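Flavoprotein (Thermotoga maritima, PDB 5V8S) is a flavo-diiron protein that probably transfers electrons between an FMN-binding flavodoxin-like domain and a di-iron centre in a metallo-beta-lactamase-like domain. Local coordinates at residues A42-P47 and I210-G215; R201-V206 and L252-S257; E280-K285 and T386-S391; I287-E292 and E400-L405. The protein carries 1 engineered substitution. All coordinates share one frame; numbering follows the deposited sequence.

Interaction 1: residues A42-P47 and I210-G215; sequences AVWEIP and IVTVIG
At the classic beta bulge where V43 and W44 both face F40, the W44 indole receives T212 of helix 196-214 on one face. One residue from each side makes the contact. CB of T212 sits over the five-membered ring of W44, 3.5 Å from its centroid and only 7° off the ring normal, a CH-pi contact made almost straight down onto the face. The methyl continues this cover across the ring fusion, with T212 CG2 3.7 Å from W44 CD2. V43 CG1 lies over the opposite face, so the indole is held between two aliphatic groups. The carbonyl of T212 also lies close, its O 3.4 Å from W44 NE1, but the angle is poor for a bond. Each group is satisfied by another partner: NE1 bonds to E41 OE1 and T212 O to K348 NZ. T212 OG1, which chi1 of 59° places between the backbone N and the carbonyl carbon, reaches K208 O one helical turn back and also Y185 OH. Helix 336-348 touches W44 through E344 and K348, helix 310-316 through L314, and Y330 of the second subunit packs against the same indole.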
loop_
_atom_site.group_PDB
_atom_site.type_symbol
_atom_site.label_atom_id
_atom_site.label_comp_id
_atom_site.label_asym_id
_atom_site.label_seq_id
_atom_site.Cartn_x
_atom_site.Cartn_y
_atom_site.Cartn_z
ATOM N N ALA A 42 8.029 -8.698 -4.646
ATOM C CA ALA A 42 7.919 -7.958 -3.389
ATOM C C ALA A 42 6.778 -6.949 -3.411
ATOM O O ALA A 42 6.817 -5.952 -2.697
ATOM C CB ALA A 42 9.240 -7.297 -2.977
ATOM N N VAL A 43 5.739 -7.187 -4.210
ATOM C CA VAL A 43 4.575 -6.304 -4.177
ATOM C C VAL A 43 3.218 -6.985 -4.357
ATOM O O VAL A 43 2.258 -6.588 -3.687
ATOM C CB VAL A 43 4.742 -5.087 -5.109
ATOM C CG1 VAL A 43 5.094 -5.498 -6.463
ATOM C CG2 VAL A 43 3.473 -4.207 -5.139
ATOM N N TRP A 44 3.097 -7.973 -5.248
ATOM C CA TRP A 44 1.779 -8.498 -5.624
ATOM C C TRP A 44 1.363 -9.625 -4.685
ATOM O O TRP A 44 2.021 -10.659 -4.601
ATOM C CB TRP A 44 1.749 -8.952 -7.083
ATOM C CG TRP A 44 2.327 -7.942 -7.991
ATOM C CD1 TRP A 44 3.424 -8.107 -8.781
ATOM C CD2 TRP A 44 1.874 -6.602 -8.210
ATOM N NE1 TRP A 44 3.693 -6.948 -9.460
ATOM C CE2 TRP A 44 2.762 -6.006 -9.123
ATOM C CE3 TRP A 44 0.823 -5.836 -7.694
ATOM C CZ2 TRP A 44 2.632 -4.676 -9.541
ATOM C CZ3 TRP A 44 0.689 -4.506 -8.116
ATOM C CH2 TRP A 44 1.597 -3.947 -9.029
ATOM N N GLU A 45 0.265 -9.415 -3.976
ATOM C CA GLU A 45 -0.235 -10.396 -3.015
ATOM C C GLU A 45 -0.668 -11.678 -3.720
ATOM O O GLU A 45 -1.619 -11.669 -4.508
ATOM C CB GLU A 45 -1.428 -9.793 -2.287
ATOM C CG GLU A 45 -1.160 -8.430 -1.637
ATOM C CD GLU A 45 -1.532 -7.200 -2.519
ATOM O OE1 GLU A 45 -1.475 -7.273 -3.779
ATOM O OE2 GLU A 45 -1.870 -6.148 -1.931
ATOM N N ILE A 46 0.009 -12.784 -3.410
ATOM C CA ILE A 46 -0.296 -14.088 -4.010
ATOM C C ILE A 46 -0.390 -15.154 -2.924
ATOM O O ILE A 46 0.469 -16.038 -2.832
ATOM C CB ILE A 46 0.710 -14.473 -5.125
ATOM C CG1 ILE A 46 2.175 -14.395 -4.654
ATOM C CG2 ILE A 46 0.500 -13.586 -6.324
ATOM C CD1 ILE A 46 3.134 -15.189 -5.612
ATOM N N PRO A 47 -1.432 -15.130 -2.095
ATOM C CA PRO A 47 -1.632 -16.236 -1.145
ATOM C C PRO A 47 -1.734 -17.600 -1.815
ATOM O O PRO A 47 -1.499 -18.623 -1.150
ATOM C CB PRO A 47 -2.941 -15.864 -0.429
ATOM C CG PRO A 47 -3.602 -14.887 -1.334
ATOM C CD PRO A 47 -2.518 -14.141 -2.044
ATOM N N ILE A 210 -0.909 -11.904 -15.636
ATOM C CA ILE A 210 -0.728 -11.030 -16.790
ATOM C C ILE A 210 -0.706 -9.577 -16.364
ATOM O O ILE A 210 0.191 -8.813 -16.734
ATOM C CB ILE A 210 -1.825 -11.267 -17.845
ATOM C CG1 ILE A 210 -1.696 -12.642 -18.470
ATOM C CG2 ILE A 210 -1.741 -10.199 -18.918
ATOM C CD1 ILE A 210 -2.933 -13.048 -19.274
ATOM N N VAL A 211 -1.727 -9.155 -15.628
ATOM C CA VAL A 211 -1.852 -7.733 -15.320
ATOM C C VAL A 211 -0.703 -7.276 -14.425
ATOM O O VAL A 211 -0.050 -6.256 -14.691
ATOM C CB VAL A 211 -3.225 -7.401 -14.708
ATOM C CG1 VAL A 211 -3.310 -5.896 -14.397
ATOM C CG2 VAL A 211 -4.375 -7.794 -15.649
ATOM N N THR A 212 -0.431 -8.029 -13.354
ATOM C CA THR A 212 0.583 -7.606 -12.394
ATOM C C THR A 212 1.991 -7.640 -12.969
ATOM O O THR A 212 2.779 -6.733 -12.691
ATOM C CB THR A 212 0.526 -8.404 -11.085
ATOM O OG1 THR A 212 0.709 -9.805 -11.322
ATOM C CG2 THR A 212 -0.782 -8.131 -10.332
ATOM N N VAL A 213 2.328 -8.667 -13.755
ATOM C CA VAL A 213 3.705 -8.836 -14.236
ATOM C C VAL A 213 3.916 -8.208 -15.605
ATOM O O VAL A 213 4.942 -7.561 -15.850
ATOM C CB VAL A 213 4.074 -10.332 -14.222
ATOM C CG1 VAL A 213 5.466 -10.573 -14.798
ATOM C CG2 VAL A 213 3.990 -10.877 -12.813
ATOM N N ILE A 214 2.964 -8.399 -16.522
ATOM C CA ILE A 214 3.120 -7.989 -17.910
ATOM C C ILE A 214 2.278 -6.773 -18.278
ATOM O O ILE A 214 2.430 -6.250 -19.388
ATOM C CB ILE A 214 2.803 -9.164 -18.860
ATOM C CG1 ILE A 214 3.391 -10.469 -18.310
ATOM C CG2 ILE A 214 3.335 -8.889 -20.262
ATOM C CD1 ILE A 214 3.067 -11.701 -19.140
ATOM N N GLY A 215 1.394 -6.303 -17.396
ATOM C CA GLY A 215 0.358 -5.383 -17.831
ATOM C C GLY A 215 0.865 -4.077 -18.409
ATOM O O GLY A 215 0.215 -3.482 -19.269
#

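Interaction 2: residues R201-V206 and L252-S257; sequences RYLPHV and LNHYVS
Two kinds of apolar contact join L203 and V206 of helix 196-214 to H254 and Y255 of helix 248-260. The first is CH-pi. L203 CD2 lies over one face of the H254 imidazole, 4.0 Å from the ring centroid and 15° off the normal, displaced toward the CG-CD2 side of the ring. H254 CG is anti to the backbone N (chi1 -174°), which carries the ring out from its own helix, and the two side chains reach past one another, each toward the other's helix. The second kind is apolar packing of V206 against ring carbons, its CG1 serving two rings at once. It comes to 3.6 Å from Y255 CE1, the side chains meeting at about a right angle, and to 3.8 Å from H254 CD2. The two helical segments run at 43° to each other, their axes 11.0 Å apart at closest approach; helix 196-214 lies in the metallo-beta-lactamase-like part of the chain, and helix 248-260, the last before strand 267-273, packs on it. Polar atoms are dealt with apart from this packing. H254 NE2 is hydrogen-bonded to OG1 of T207, the residue next to V206, which fixes the rotation of the imidazole beneath L203. Y255 enters from the flank of its helix, and its hydroxyl bonds to G183 O. The tyrosine side chain stands about 9 Å from the mu-oxo-diiron cluster, while its ring also packs on Y209, I210 and I214 farther along helix 196-214.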
loop_
_atom_site.group_PDB
_atom_site.type_symbol
_atom_site.label_atom_id
_atom_site.label_comp_id
_atom_site.label_asym_id
_atom_site.label_seq_id
_atom_site.Cartn_x
_atom_site.Cartn_y
_atom_site.Cartn_z
ATOM N N ARG A 201 -10.765 -22.867 -12.905
ATOM C CA ARG A 201 -10.300 -22.213 -11.691
ATOM C C ARG A 201 -8.977 -21.496 -11.915
ATOM O O ARG A 201 -8.681 -20.531 -11.218
ATOM C CB ARG A 201 -10.176 -23.285 -10.613
ATOM C CG ARG A 201 -9.488 -22.935 -9.372
ATOM C CD ARG A 201 -9.468 -24.145 -8.418
ATOM N NE ARG A 201 -10.346 -25.247 -8.841
ATOM C CZ ARG A 201 -9.984 -26.528 -8.874
ATOM N NH1 ARG A 201 -8.763 -26.907 -8.488
ATOM N NH2 ARG A 201 -10.857 -27.437 -9.286
ATOM N N TYR A 202 -8.153 -21.987 -12.847
ATOM C CA TYR A 202 -6.805 -21.466 -13.056
ATOM C C TYR A 202 -6.803 -20.147 -13.826
ATOM O O TYR A 202 -5.994 -19.261 -13.533
ATOM C CB TYR A 202 -5.980 -22.531 -13.785
ATOM C CG TYR A 202 -4.577 -22.113 -14.172
ATOM C CD1 TYR A 202 -3.650 -21.713 -13.218
ATOM C CD2 TYR A 202 -4.153 -22.166 -15.503
ATOM C CE1 TYR A 202 -2.371 -21.355 -13.564
ATOM C CE2 TYR A 202 -2.852 -21.805 -15.863
ATOM C CZ TYR A 202 -1.974 -21.389 -14.879
ATOM O OH TYR A 202 -0.683 -21.046 -15.225
ATOM N N LEU A 203 -7.672 -19.988 -14.817
ATOM C CA LEU A 203 -7.536 -18.846 -15.719
ATOM C C LEU A 203 -7.609 -17.491 -15.015
ATOM O O LEU A 203 -6.856 -16.581 -15.406
ATOM C CB LEU A 203 -8.508 -18.970 -16.899
ATOM C CG LEU A 203 -8.049 -19.995 -17.952
ATOM C CD1 LEU A 203 -9.174 -20.275 -18.924
ATOM C CD2 LEU A 203 -6.833 -19.501 -18.691
ATOM N N PRO A 204 -8.452 -17.274 -14.010
ATOM C CA PRO A 204 -8.407 -15.977 -13.313
ATOM C C PRO A 204 -7.057 -15.695 -12.677
ATOM O O PRO A 204 -6.647 -14.532 -12.590
ATOM C CB PRO A 204 -9.532 -16.089 -12.279
ATOM C CG PRO A 204 -10.466 -17.112 -12.863
ATOM C CD PRO A 204 -9.593 -18.099 -13.577
ATOM N N HIS A 205 -6.341 -16.734 -12.239
ATOM C CA HIS A 205 -4.988 -16.539 -11.730
ATOM C C HIS A 205 -3.985 -16.259 -12.846
ATOM O O HIS A 205 -2.939 -15.648 -12.581
ATOM C CB HIS A 205 -4.556 -17.733 -10.885
ATOM C CG HIS A 205 -5.432 -17.962 -9.692
ATOM N ND1 HIS A 205 -5.228 -17.323 -8.487
ATOM C CD2 HIS A 205 -6.531 -18.737 -9.529
ATOM C CE1 HIS A 205 -6.172 -17.694 -7.635
ATOM N NE2 HIS A 205 -6.975 -18.551 -8.243
ATOM N N VAL A 206 -4.281 -16.693 -14.075
ATOM C CA VAL A 206 -3.498 -16.262 -15.231
ATOM C C VAL A 206 -3.729 -14.782 -15.486
ATOM O O VAL A 206 -2.781 -14.022 -15.688
ATOM C CB VAL A 206 -3.852 -17.110 -16.466
ATOM C CG1 VAL A 206 -3.131 -16.571 -17.703
ATOM C CG2 VAL A 206 -3.491 -18.553 -16.209
ATOM N N LEU A 252 -3.416 -18.974 -25.350
ATOM C CA LEU A 252 -3.021 -17.821 -26.153
ATOM C C LEU A 252 -4.199 -16.871 -26.368
ATOM O O LEU A 252 -4.038 -15.646 -26.290
ATOM C CB LEU A 252 -2.386 -18.284 -27.470
ATOM C CG LEU A 252 -1.065 -19.053 -27.238
ATOM C CD1 LEU A 252 -0.535 -19.685 -28.536
ATOM C CD2 LEU A 252 0.028 -18.198 -26.575
ATOM N N ASN A 253 -5.395 -17.415 -26.630
ATOM C CA ASN A 253 -6.566 -16.555 -26.790
ATOM C C ASN A 253 -6.860 -15.796 -25.505
ATOM O O ASN A 253 -7.287 -14.642 -25.553
ATOM C CB ASN A 253 -7.801 -17.365 -27.198
ATOM C CG ASN A 253 -7.703 -17.949 -28.581
ATOM O OD1 ASN A 253 -6.940 -17.484 -29.425
ATOM N ND2 ASN A 253 -8.489 -18.974 -28.822
ATOM N N HIS A 254 -6.660 -16.439 -24.349
ATOM C CA HIS A 254 -6.877 -15.755 -23.079
ATOM C C HIS A 254 -5.892 -14.604 -22.904
ATOM O O HIS A 254 -6.284 -13.503 -22.507
ATOM C CB HIS A 254 -6.769 -16.741 -21.915
ATOM C CG HIS A 254 -7.117 -16.148 -20.589
ATOM N ND1 HIS A 254 -8.418 -15.938 -20.198
ATOM C CD2 HIS A 254 -6.339 -15.700 -19.575
ATOM C CE1 HIS A 254 -8.430 -15.390 -18.994
ATOM N NE2 HIS A 254 -7.185 -15.246 -18.589
ATOM N N TYR A 255 -4.610 -14.838 -23.216
ATOM C CA TYR A 255 -3.620 -13.760 -23.130
ATOM C C TYR A 255 -4.039 -12.585 -24.006
ATOM O O TYR A 255 -3.983 -11.431 -23.588
ATOM C CB TYR A 255 -2.226 -14.278 -23.538
ATOM C CG TYR A 255 -1.349 -14.596 -22.362
ATOM C CD1 TYR A 255 -1.640 -15.669 -21.522
ATOM C CD2 TYR A 255 -0.262 -13.794 -22.054
ATOM C CE1 TYR A 255 -0.869 -15.938 -20.409
ATOM C CE2 TYR A 255 0.513 -14.051 -20.945
ATOM C CZ TYR A 255 0.213 -15.114 -20.122
ATOM O OH TYR A 255 1.007 -15.326 -19.013
ATOM N N VAL A 256 -4.503 -12.869 -25.221
ATOM C CA VAL A 256 -4.904 -11.804 -26.138
ATOM C C VAL A 256 -6.154 -11.094 -25.629
ATOM O O VAL A 256 -6.250 -9.859 -25.690
ATOM C CB VAL A 256 -5.090 -12.377 -27.557
ATOM C CG1 VAL A 256 -5.763 -11.360 -28.464
ATOM C CG2 VAL A 256 -3.756 -12.765 -28.128
ATOM N N SER A 257 -7.126 -11.851 -25.117
ATOM C CA SER A 257 -8.346 -11.245 -24.589
ATOM C C SER A 257 -8.051 -10.306 -23.422
ATOM O O SER A 257 -8.625 -9.213 -23.327
ATOM C CB SER A 257 -9.299 -12.350 -24.138
ATOM O OG SER A 257 -10.478 -11.787 -23.624
#

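Interaction 3: residues E280-K285 and T386-S391; sequences ENVMKK and TEIKGS
V282 on helix 278-292 meets I388 of strand 381-388. Two residues earlier, E280, with its CB directed away from the strand, serves the other side of the helix: its OE1 is hydrogen-bonded to Y272 OH, and its backbone N to S274 OG in the loop that leads in from strand 267-273. V282 comes next and makes the contact. Its CG2 approaches I388 CG2 to 3.7 Å, while the second branches, V282 CG1 and I388 CG1, are a looser 4.2 Å apart, the side chains crossing at a slant. The isoleucine offers both branches because its CG2 stands anti to the backbone N and its CG1 lies beside that N (chi1 -64°). V282 CG2 also has the carbonyl O of K389 in its surroundings, at a distant 4.3 Å. M283 turns off to the flank, where F358, V270 and Y272 receive its side chain, and K285, at position i+3 from V282, packs on I398 of helix 395-409. This is the layered order of a flavodoxin-like fold: the helix after the first strand lies over one face of the parallel sheet, here reaching strand 381-388 at the sheet's edge, where T386 and I388 form backbone hydrogen bonds to strand 354-360. F358 of that neighbouring strand touches V282 and I388 alike and so completes a small apolar cluster. Since the close contacts are between carbon branches, the pairing of helix and strand gains from burial and fit and carries no directional bond.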
loop_
_atom_site.group_PDB
_atom_site.type_symbol
_atom_site.label_atom_id
_atom_site.label_comp_id
_atom_site.label_asym_id
_atom_site.label_seq_id
_atom_site.Cartn_x
_atom_site.Cartn_y
_atom_site.Cartn_z
ATOM N N GLU A 280 -19.021 5.375 1.682
ATOM C CA GLU A 280 -19.704 4.085 1.690
ATOM C C GLU A 280 -21.211 4.243 1.493
ATOM O O GLU A 280 -21.837 3.445 0.786
ATOM C CB GLU A 280 -19.399 3.368 3.006
ATOM C CG GLU A 280 -20.383 2.264 3.402
ATOM C CD GLU A 280 -20.145 1.013 2.630
ATOM O OE1 GLU A 280 -19.021 0.876 2.123
ATOM O OE2 GLU A 280 -21.081 0.180 2.511
ATOM N N ASN A 281 -21.822 5.254 2.119
ATOM C CA ASN A 281 -23.261 5.418 1.971
ATOM C C ASN A 281 -23.645 5.682 0.526
ATOM O O ASN A 281 -24.635 5.127 0.029
ATOM C CB ASN A 281 -23.717 6.568 2.846
ATOM C CG ASN A 281 -23.758 6.188 4.302
ATOM O OD1 ASN A 281 -23.482 5.039 4.660
ATOM N ND2 ASN A 281 -24.090 7.148 5.159
ATOM N N VAL A 282 -22.898 6.547 -0.158
ATOM C CA VAL A 282 -23.183 6.815 -1.561
ATOM C C VAL A 282 -22.895 5.586 -2.410
ATOM O O VAL A 282 -23.665 5.250 -3.322
ATOM C CB VAL A 282 -22.416 8.050 -2.063
ATOM C CG1 VAL A 282 -22.495 8.136 -3.599
ATOM C CG2 VAL A 282 -22.984 9.321 -1.422
ATOM N N MET A 283 -21.783 4.896 -2.141
ATOM C CA MET A 283 -21.420 3.787 -3.015
ATOM C C MET A 283 -22.363 2.600 -2.851
ATOM O O MET A 283 -22.651 1.903 -3.827
ATOM C CB MET A 283 -19.949 3.416 -2.808
ATOM C CG MET A 283 -18.979 4.601 -3.037
ATOM S SD MET A 283 -19.239 5.537 -4.589
ATOM C CE MET A 283 -18.679 4.275 -5.626
ATOM N N LYS A 284 -22.899 2.390 -1.650
ATOM C CA LYS A 284 -23.931 1.378 -1.460
ATOM C C LYS A 284 -25.129 1.650 -2.361
ATOM O O LYS A 284 -25.640 0.739 -3.023
ATOM C CB LYS A 284 -24.346 1.375 0.011
ATOM C CG LYS A 284 -25.608 0.610 0.338
ATOM C CD LYS A 284 -25.450 -0.849 0.012
ATOM C CE LYS A 284 -26.742 -1.618 0.253
ATOM N NZ LYS A 284 -26.561 -3.050 -0.086
ATOM N N LYS A 285 -25.563 2.908 -2.439
ATOM C CA LYS A 285 -26.673 3.256 -3.319
ATOM C C LYS A 285 -26.299 3.090 -4.791
ATOM O O LYS A 285 -27.130 2.667 -5.592
ATOM C CB LYS A 285 -27.162 4.673 -3.008
ATOM C CG LYS A 285 -27.761 4.773 -1.622
ATOM C CD LYS A 285 -28.000 6.212 -1.216
ATOM C CE LYS A 285 -28.766 6.296 0.108
ATOM N NZ LYS A 285 -28.892 7.691 0.585
ATOM N N THR A 386 -19.681 12.967 -9.970
ATOM C CA THR A 386 -20.804 13.164 -9.056
ATOM C C THR A 386 -20.269 13.450 -7.664
ATOM O O THR A 386 -19.436 12.708 -7.143
ATOM C CB THR A 386 -21.710 11.923 -9.019
ATOM O OG1 THR A 386 -22.193 11.635 -10.336
ATOM C CG2 THR A 386 -22.896 12.132 -8.099
ATOM N N GLU A 387 -20.786 14.502 -7.052
ATOM C CA GLU A 387 -20.325 14.903 -5.739
ATOM C C GLU A 387 -20.896 13.974 -4.672
ATOM O O GLU A 387 -22.098 13.677 -4.669
ATOM C CB GLU A 387 -20.772 16.335 -5.446
ATOM C CG GLU A 387 -20.178 16.848 -4.152
ATOM C CD GLU A 387 -20.611 18.257 -3.780
ATOM O OE1 GLU A 387 -21.332 18.904 -4.569
ATOM O OE2 GLU A 387 -20.228 18.712 -2.677
ATOM N N ILE A 388 -20.032 13.533 -3.760
ATOM C CA ILE A 388 -20.451 12.786 -2.583
ATOM C C ILE A 388 -20.715 13.806 -1.489
ATOM O O ILE A 388 -19.794 14.475 -1.020
ATOM C CB ILE A 388 -19.393 11.759 -2.153
ATOM C CG1 ILE A 388 -19.211 10.688 -3.238
ATOM C CG2 ILE A 388 -19.775 11.141 -0.792
ATOM C CD1 ILE A 388 -18.110 9.694 -2.935
ATOM N N LYS A 389 -21.973 13.909 -1.078
ATOM C CA LYS A 389 -22.392 14.810 -0.023
ATOM C C LYS A 389 -22.765 14.006 1.212
ATOM O O LYS A 389 -22.902 12.783 1.177
ATOM C CB LYS A 389 -23.593 15.633 -0.489
ATOM C CG LYS A 389 -23.300 16.498 -1.680
ATOM C CD LYS A 389 -24.465 17.411 -1.941
ATOM C CE LYS A 389 -24.189 18.374 -3.064
ATOM N NZ LYS A 389 -25.281 19.390 -3.153
ATOM N N GLY A 390 -22.941 14.717 2.319
ATOM C CA GLY A 390 -23.390 14.080 3.531
ATOM C C GLY A 390 -24.899 14.037 3.593
ATOM O O GLY A 390 -25.547 13.341 2.799
ATOM N N SER A 391 -25.470 14.838 4.489
ATOM C CA SER A 391 -26.864 14.649 4.869
ATOM C C SER A 391 -27.822 14.948 3.722
ATOM O O SER A 391 -28.862 14.290 3.602
ATOM C CB SER A 391 -27.194 15.522 6.079
ATOM O OG SER A 391 -28.433 15.138 6.626
#

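Interaction 4: residues I287-E292 and E400-L405; sequences IDSLKE and EAISLL
S289 and L290 meet I402 and L405 without any flat group between them: no ring, amide or carboxylate of either segment offers a face or an edge here, and the surfaces that touch are tetrahedral carbon branches and one hydroxyl. S289 OG is set against the root of the I402 side chain, 3.5 Å from I402 CB, and sits between the two branches, 3.6 Å from I402 CG1 and from I402 CG2. The serine oxygen stands anti to its backbone N (chi1 -177°), an orientation that directs it at helix 395-409, where E399 OE1, nearly one turn before I402, is hydrogen-bonded to it. This buried hydroxyl thus has a polar partner although its cross-helix neighbour is a hydrocarbon. L290 leaves its helix at the flank, yet its tip bends back to the contact. L290 CD2 lies 3.8 Å from I402 CG2, the two side chains at about a right angle, and a looser 4.2 Å from L405 CD2. The segments incline at 40° with 9.7 Å between their axes, the first and last helices of the flavodoxin-like domain lying side by side on one face of its parallel sheet. Below them the strands supply the floor. I324 of strand 322-327 touches both L290 and I402, and L356 of strand 354-360 receives I402 and L405. Toward the outer strand 296-302, L290 also packs on P297, and at the opposite border of the sheet L405 rests on L383.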
loop_
_atom_site.group_PDB
_atom_site.type_symbol
_atom_site.label_atom_id
_atom_site.label_comp_id
_atom_site.label_asym_id
_atom_site.label_seq_id
_atom_site.Cartn_x
_atom_site.Cartn_y
_atom_site.Cartn_z
ATOM N N ILE A 287 -24.158 0.914 -5.971
ATOM C CA ILE A 287 -24.112 -0.522 -6.210
ATOM C C ILE A 287 -25.519 -1.093 -6.342
ATOM O O ILE A 287 -25.784 -1.931 -7.215
ATOM C CB ILE A 287 -23.304 -1.196 -5.084
ATOM C CG1 ILE A 287 -21.823 -0.814 -5.218
ATOM C CG2 ILE A 287 -23.488 -2.702 -5.113
ATOM C CD1 ILE A 287 -20.976 -1.041 -3.956
ATOM N N ASP A 288 -26.449 -0.655 -5.482
ATOM C CA ASP A 288 -27.838 -1.097 -5.628
ATOM C C ASP A 288 -28.400 -0.680 -6.981
ATOM O O ASP A 288 -29.121 -1.449 -7.622
ATOM C CB ASP A 288 -28.713 -0.539 -4.504
ATOM C CG ASP A 288 -28.414 -1.173 -3.165
ATOM O OD1 ASP A 288 -27.768 -2.244 -3.135
ATOM O OD2 ASP A 288 -28.842 -0.601 -2.139
ATOM N N SER A 289 -28.094 0.546 -7.424
ATOM C CA SER A 289 -28.586 1.011 -8.715
ATOM C C SER A 289 -27.999 0.186 -9.858
ATOM O O SER A 289 -28.708 -0.176 -10.804
ATOM C CB SER A 289 -28.236 2.481 -8.889
ATOM O OG SER A 289 -28.749 2.993 -10.098
ATOM N N LEU A 290 -26.697 -0.106 -9.800
ATOM C CA LEU A 290 -26.085 -0.972 -10.804
ATOM C C LEU A 290 -26.816 -2.303 -10.887
ATOM O O LEU A 290 -27.112 -2.794 -11.981
ATOM C CB LEU A 290 -24.617 -1.223 -10.472
ATOM C CG LEU A 290 -23.659 -0.077 -10.737
ATOM C CD1 LEU A 290 -22.357 -0.354 -9.986
ATOM C CD2 LEU A 290 -23.397 0.129 -12.212
ATOM N N LYS A 291 -27.080 -2.922 -9.737
ATOM C CA LYS A 291 -27.778 -4.204 -9.734
ATOM C C LYS A 291 -29.184 -4.080 -10.319
ATOM O O LYS A 291 -29.627 -4.944 -11.083
ATOM C CB LYS A 291 -27.857 -4.755 -8.316
ATOM C CG LYS A 291 -26.537 -5.228 -7.717
ATOM C CD LYS A 291 -26.750 -5.530 -6.238
ATOM C CE LYS A 291 -25.657 -6.387 -5.653
ATOM N NZ LYS A 291 -25.756 -6.409 -4.164
ATOM N N GLU A 292 -29.899 -3.013 -9.977
ATOM C CA GLU A 292 -31.252 -2.838 -10.491
ATOM C C GLU A 292 -31.244 -2.700 -12.004
ATOM O O GLU A 292 -32.210 -3.089 -12.671
ATOM C CB GLU A 292 -31.880 -1.609 -9.830
ATOM C CG GLU A 292 -33.312 -1.331 -10.243
ATOM C CD GLU A 292 -33.897 -0.131 -9.515
ATOM O OE1 GLU A 292 -33.116 0.627 -8.892
ATOM O OE2 GLU A 292 -35.134 0.044 -9.559
ATOM N N GLU A 400 -28.764 9.147 -11.959
ATOM C CA GLU A 400 -28.395 9.757 -13.234
ATOM C C GLU A 400 -27.054 9.230 -13.718
ATOM O O GLU A 400 -26.879 8.956 -14.912
ATOM C CB GLU A 400 -28.321 11.282 -13.115
ATOM C CG GLU A 400 -29.653 11.982 -13.132
ATOM C CD GLU A 400 -29.532 13.487 -12.925
ATOM O OE1 GLU A 400 -28.420 13.969 -12.610
ATOM O OE2 GLU A 400 -30.569 14.175 -13.072
ATOM N N ALA A 401 -26.091 9.093 -12.808
ATOM C CA ALA A 401 -24.766 8.640 -13.211
ATOM C C ALA A 401 -24.819 7.201 -13.690
ATOM O O ALA A 401 -24.224 6.858 -14.711
ATOM C CB ALA A 401 -23.784 8.773 -12.051
ATOM N N ILE A 402 -25.507 6.337 -12.945
ATOM C CA ILE A 402 -25.609 4.944 -13.362
ATOM C C ILE A 402 -26.364 4.834 -14.687
ATOM O O ILE A 402 -26.002 4.028 -15.555
ATOM C CB ILE A 402 -26.238 4.080 -12.251
ATOM C CG1 ILE A 402 -25.492 4.249 -10.920
ATOM C CG2 ILE A 402 -26.254 2.617 -12.679
ATOM C CD1 ILE A 402 -24.000 4.084 -10.990
ATOM N N SER A 403 -27.419 5.637 -14.871
ATOM C CA SER A 403 -28.129 5.637 -16.151
ATOM C C SER A 403 -27.231 6.090 -17.295
ATOM O O SER A 403 -27.317 5.560 -18.409
ATOM C CB SER A 403 -29.353 6.541 -16.077
ATOM O OG SER A 403 -30.321 6.015 -15.192
ATOM N N LEU A 404 -26.376 7.080 -17.048
ATOM C CA LEU A 404 -25.433 7.525 -18.070
ATOM C C LEU A 404 -24.499 6.393 -18.470
ATOM O O LEU A 404 -24.236 6.178 -19.664
ATOM C CB LEU A 404 -24.639 8.714 -17.532
ATOM C CG LEU A 404 -23.710 9.449 -18.494
ATOM C CD1 LEU A 404 -24.521 10.120 -19.582
ATOM C CD2 LEU A 404 -22.866 10.464 -17.728
ATOM N N LEU A 405 -24.011 5.641 -17.481
ATOM C CA LEU A 405 -23.148 4.496 -17.756
ATOM C C LEU A 405 -23.883 3.429 -18.566
ATOM O O LEU A 405 -23.330 2.867 -19.518
ATOM C CB LEU A 405 -22.650 3.920 -16.431
ATOM C CG LEU A 405 -21.716 2.727 -16.585
ATOM C CD1 LEU A 405 -20.471 3.130 -17.365
ATOM C CD2 LEU A 405 -21.336 2.162 -15.239
#

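How the interactions relate
From the N terminus, residues 42-47 open a long loop that interaction 1 closes at 210-215. Interaction 2 opens at 201-206, before that closure, and closes at 252-257, so the two loops cross. They share helix 196-214 and touch where I210 CG1 lies 3.5 Å from Y255 CZ, linking the small hairpin of strand 44-45 to helix 248-260. The flavodoxin-like domain follows in series. Interactions 3 and 4 both start on helix 278-292 and end, in the same order, on strand 381-388 and the succeeding helix 395-409, crossing in turn. This second pair touch where T386 packs on A401, and they stand 29 to 35 Å from the first pair, between centres.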